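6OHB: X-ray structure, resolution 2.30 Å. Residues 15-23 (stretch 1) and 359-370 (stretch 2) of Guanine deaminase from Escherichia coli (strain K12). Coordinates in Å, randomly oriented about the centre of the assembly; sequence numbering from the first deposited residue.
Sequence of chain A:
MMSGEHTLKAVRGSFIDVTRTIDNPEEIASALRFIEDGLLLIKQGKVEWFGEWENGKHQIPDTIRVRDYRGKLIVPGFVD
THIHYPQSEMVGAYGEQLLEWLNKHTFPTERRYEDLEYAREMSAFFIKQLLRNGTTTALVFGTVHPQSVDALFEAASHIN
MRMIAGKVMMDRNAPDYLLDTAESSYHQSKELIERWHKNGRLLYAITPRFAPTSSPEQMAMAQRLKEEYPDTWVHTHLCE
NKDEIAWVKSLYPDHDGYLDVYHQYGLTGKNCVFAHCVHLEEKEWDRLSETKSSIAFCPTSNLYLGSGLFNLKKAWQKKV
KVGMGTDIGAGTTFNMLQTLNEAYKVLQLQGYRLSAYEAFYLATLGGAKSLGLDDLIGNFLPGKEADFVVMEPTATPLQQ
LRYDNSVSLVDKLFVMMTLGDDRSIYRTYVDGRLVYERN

Stretch 1 15-23: FIDVTRTID
Stretch 2, residues 359-370: AFYLATLGGAKS

Residues 15-18 form the end of an extended strand (phi/psi from -106/123 at Val18 to -155/169 at Asp17), after which the chain continues as loop through Asp23, with Thr19 at -84/-7 and Arg20 at -163/159. The strand crosses helix 359-363 at -78°, nearly perpendicular, with the axes 8.8 Å apart at closest approach. Thr364 (phi/psi -119/-92) breaks the helical path before a second helix, 365-370. The loop beyond Val18 runs past Leu365 and Lys369. In register, the CA of Val18 lies 6.7 Å from the CA of Tyr361, and the CA of Thr21 lies 6.8 Å from the CA of Gly366.

Apolar packing dominates the 510 Å² buried surface. Val18 (chi1 t) points toward the helices, and its beta-branching suits both an extended backbone and a crowded junction: CG2 meets Phe360 CD2 at 3.9 Å and also comes within 4.0 Å of Tyr361 CD1, and CG1 lies 3.7 Å from Tyr361 CD1 and 4.3 Å from Leu365 CD2. The flat ring of Phe360 (t, chi2 81°) lets its edge approach the strand closely, with CZ 3.4 Å from Ile16 O and 3.9 Å from CG1 of Ile16 (t, t). Branched Leu365 (t, p) reaches both Val18 and Thr21: its CD2 lies 3.3 Å from Val18 O, its CG 4.0 Å from CG2 of Thr21 (p). Farther along, the aliphatic part of Lys369 (t, p, t, m) serves as a hydrophobic arm, its CD 3.9 Å from Thr21 CG2.

Tyr361 (t, chi2 78°) combines apolar and polar contacts. Ile22 (p, p) folds CD1 over one ring face, 4.2 Å from the centroid of the Tyr361 ring and 29° off the normal, a CH-pi contact. Tyr361 OH accepts the sole direct hydrogen bond between the stretches, from Ile22 N at 3.3 Å and an N-H...O angle of 161°, satisfying a loop amide.

One water links the two stretches: it accepts from Val18 N at 3.0 Å and hydrogen-bonds Thr364 OG1 (chi1 p) at 2.8 Å, joining a buried amide to a hydroxyl.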

# COMPACT_ATOMS: atom_id res chain seq x y z
N PHE A 15 -21.04 -9.48 -13.20
CA PHE A 15 -21.52 -8.76 -12.03
C PHE A 15 -21.20 -9.56 -10.78
O PHE A 15 -21.21 -10.80 -10.80
CB PHE A 15 -23.04 -8.53 -12.08
CG PHE A 15 -23.50 -7.60 -13.16
CD1 PHE A 15 -23.68 -8.06 -14.46
CD2 PHE A 15 -23.75 -6.27 -12.88
CE1 PHE A 15 -24.09 -7.20 -15.46
CE2 PHE A 15 -24.16 -5.41 -13.87
CZ PHE A 15 -24.33 -5.87 -15.16
N ILE A 16 -20.96 -8.85 -9.68
CA ILE A 16 -20.85 -9.51 -8.38
C ILE A 16 -21.43 -8.59 -7.31
O ILE A 16 -21.16 -7.39 -7.30
CB ILE A 16 -19.39 -9.90 -8.07
CG1 ILE A 16 -19.26 -10.40 -6.63
CG2 ILE A 16 -18.45 -8.75 -8.34
CD1 ILE A 16 -18.04 -11.28 -6.42
N ASP A 17 -22.26 -9.16 -6.43
CA ASP A 17 -22.80 -8.41 -5.31
C ASP A 17 -23.15 -9.38 -4.18
O ASP A 17 -23.12 -10.60 -4.35
CB ASP A 17 -24.01 -7.55 -5.72
CG ASP A 17 -25.22 -8.37 -6.20
OD1 ASP A 17 -25.06 -9.55 -6.61
OD2 ASP A 17 -26.35 -7.83 -6.16
N VAL A 18 -23.45 -8.82 -3.01
CA VAL A 18 -23.92 -9.60 -1.86
C VAL A 18 -25.40 -9.33 -1.70
O VAL A 18 -25.81 -8.17 -1.54
CB VAL A 18 -23.15 -9.25 -0.58
CG1 VAL A 18 -23.63 -10.10 0.59
CG2 VAL A 18 -21.64 -9.40 -0.79
N THR A 19 -26.22 -10.38 -1.72
CA THR A 19 -27.66 -10.19 -1.87
C THR A 19 -28.39 -9.88 -0.57
O THR A 19 -29.58 -9.55 -0.62
CB THR A 19 -28.30 -11.42 -2.53
OG1 THR A 19 -28.07 -12.59 -1.73
CG2 THR A 19 -27.71 -11.62 -3.92
N ARG A 20 -27.72 -9.95 0.58
CA ARG A 20 -28.38 -9.62 1.84
C ARG A 20 -27.32 -9.38 2.90
O ARG A 20 -26.18 -9.83 2.78
CB ARG A 20 -29.34 -10.73 2.29
CG ARG A 20 -28.62 -11.97 2.78
CD ARG A 20 -29.57 -13.10 3.13
NE ARG A 20 -28.84 -14.16 3.81
CZ ARG A 20 -28.20 -15.14 3.19
NH1 ARG A 20 -28.21 -15.21 1.86
NH2 ARG A 20 -27.55 -16.06 3.89
N THR A 21 -27.72 -8.65 3.94
CA THR A 21 -26.83 -8.43 5.07
C THR A 21 -26.79 -9.69 5.94
O THR A 21 -27.77 -10.42 6.06
CB THR A 21 -27.29 -7.23 5.91
OG1 THR A 21 -28.63 -7.44 6.37
CG2 THR A 21 -27.24 -5.95 5.09
N ILE A 22 -25.62 -9.93 6.53
CA ILE A 22 -25.43 -11.08 7.40
C ILE A 22 -24.99 -10.55 8.76
O ILE A 22 -24.86 -9.33 8.93
CB ILE A 22 -24.40 -12.06 6.79
CG1 ILE A 22 -23.23 -11.29 6.16
CG2 ILE A 22 -25.06 -12.92 5.71
CD1 ILE A 22 -22.15 -10.84 7.15
N ASP A 23 -24.77 -11.43 9.74
CA ASP A 23 -24.15 -11.01 10.99
C ASP A 23 -22.89 -11.79 11.35
O ASP A 23 -22.21 -11.44 12.32
CB ASP A 23 -25.17 -11.08 12.16
CG ASP A 23 -25.87 -12.42 12.29
OD1 ASP A 23 -25.95 -13.16 11.29
OD2 ASP A 23 -26.37 -12.72 13.40
N ALA A 359 -13.95 -8.73 2.76
CA ALA A 359 -13.47 -7.43 2.30
C ALA A 359 -14.43 -6.81 1.30
O ALA A 359 -14.80 -5.63 1.41
CB ALA A 359 -12.07 -7.57 1.69
N PHE A 360 -14.86 -7.60 0.31
CA PHE A 360 -15.83 -7.10 -0.66
C PHE A 360 -17.13 -6.69 0.03
O PHE A 360 -17.72 -5.66 -0.31
CB PHE A 360 -16.08 -8.16 -1.73
CG PHE A 360 -17.10 -7.77 -2.76
CD1 PHE A 360 -16.76 -6.95 -3.82
CD2 PHE A 360 -18.40 -8.24 -2.68
CE1 PHE A 360 -17.69 -6.58 -4.78
CE2 PHE A 360 -19.35 -7.89 -3.64
CZ PHE A 360 -18.99 -7.05 -4.69
N TYR A 361 -17.57 -7.47 1.01
CA TYR A 361 -18.79 -7.15 1.73
C TYR A 361 -18.67 -5.82 2.47
O TYR A 361 -19.54 -4.95 2.37
CB TYR A 361 -19.12 -8.28 2.70
CG TYR A 361 -20.33 -8.04 3.56
CD1 TYR A 361 -21.62 -8.19 3.05
CD2 TYR A 361 -20.19 -7.67 4.90
CE1 TYR A 361 -22.73 -7.97 3.85
CE2 TYR A 361 -21.29 -7.45 5.70
CZ TYR A 361 -22.56 -7.60 5.17
OH TYR A 361 -23.66 -7.39 5.96
N LEU A 362 -17.57 -5.65 3.22
CA LEU A 362 -17.39 -4.40 3.96
C LEU A 362 -17.26 -3.21 3.02
O LEU A 362 -17.64 -2.10 3.38
CB LEU A 362 -16.16 -4.50 4.86
CG LEU A 362 -16.27 -5.47 6.04
CD1 LEU A 362 -14.93 -5.61 6.75
CD2 LEU A 362 -17.34 -4.99 7.00
N ALA A 363 -16.75 -3.43 1.80
CA ALA A 363 -16.60 -2.33 0.86
C ALA A 363 -17.94 -1.90 0.26
O ALA A 363 -18.09 -0.74 -0.14
CB ALA A 363 -15.63 -2.71 -0.25
N THR A 364 -18.93 -2.79 0.21
CA THR A 364 -20.18 -2.44 -0.45
C THR A 364 -21.37 -2.49 0.50
O THR A 364 -21.67 -1.50 1.17
CB THR A 364 -20.44 -3.37 -1.64
OG1 THR A 364 -20.49 -4.73 -1.19
CG2 THR A 364 -19.35 -3.23 -2.68
N LEU A 365 -22.04 -3.65 0.58
CA LEU A 365 -23.30 -3.71 1.33
C LEU A 365 -23.07 -3.57 2.83
O LEU A 365 -23.87 -2.94 3.53
CB LEU A 365 -24.03 -5.02 1.04
CG LEU A 365 -25.42 -5.18 1.64
CD1 LEU A 365 -26.37 -4.08 1.17
CD2 LEU A 365 -25.99 -6.56 1.32
N GLY A 366 -21.97 -4.13 3.35
CA GLY A 366 -21.66 -3.95 4.76
C GLY A 366 -21.42 -2.49 5.12
O GLY A 366 -21.84 -2.02 6.18
N GLY A 367 -20.75 -1.75 4.24
CA GLY A 367 -20.55 -0.33 4.49
C GLY A 367 -21.86 0.43 4.49
O GLY A 367 -22.14 1.22 5.41
N ALA A 368 -22.71 0.18 3.49
CA ALA A 368 -24.03 0.80 3.45
C ALA A 368 -24.82 0.47 4.71
O ALA A 368 -25.51 1.34 5.26
CB ALA A 368 -24.80 0.34 2.21
N LYS A 369 -24.71 -0.77 5.19
CA LYS A 369 -25.39 -1.18 6.42
C LYS A 369 -24.89 -0.40 7.62
O LYS A 369 -25.69 0.02 8.47
CB LYS A 369 -25.20 -2.68 6.63
CG LYS A 369 -25.65 -3.17 7.99
CD LYS A 369 -27.13 -3.42 8.02
CE LYS A 369 -27.50 -4.28 9.21
NZ LYS A 369 -26.50 -5.38 9.41
N SER A 370 -23.57 -0.19 7.72
CA SER A 370 -23.04 0.60 8.84
C SER A 370 -23.55 2.03 8.79
O SER A 370 -23.73 2.66 9.84
CB SER A 370 -21.51 0.58 8.84
OG SER A 370 -20.98 1.58 7.99
O HOH W 1 -22.58 -6.01 -2.53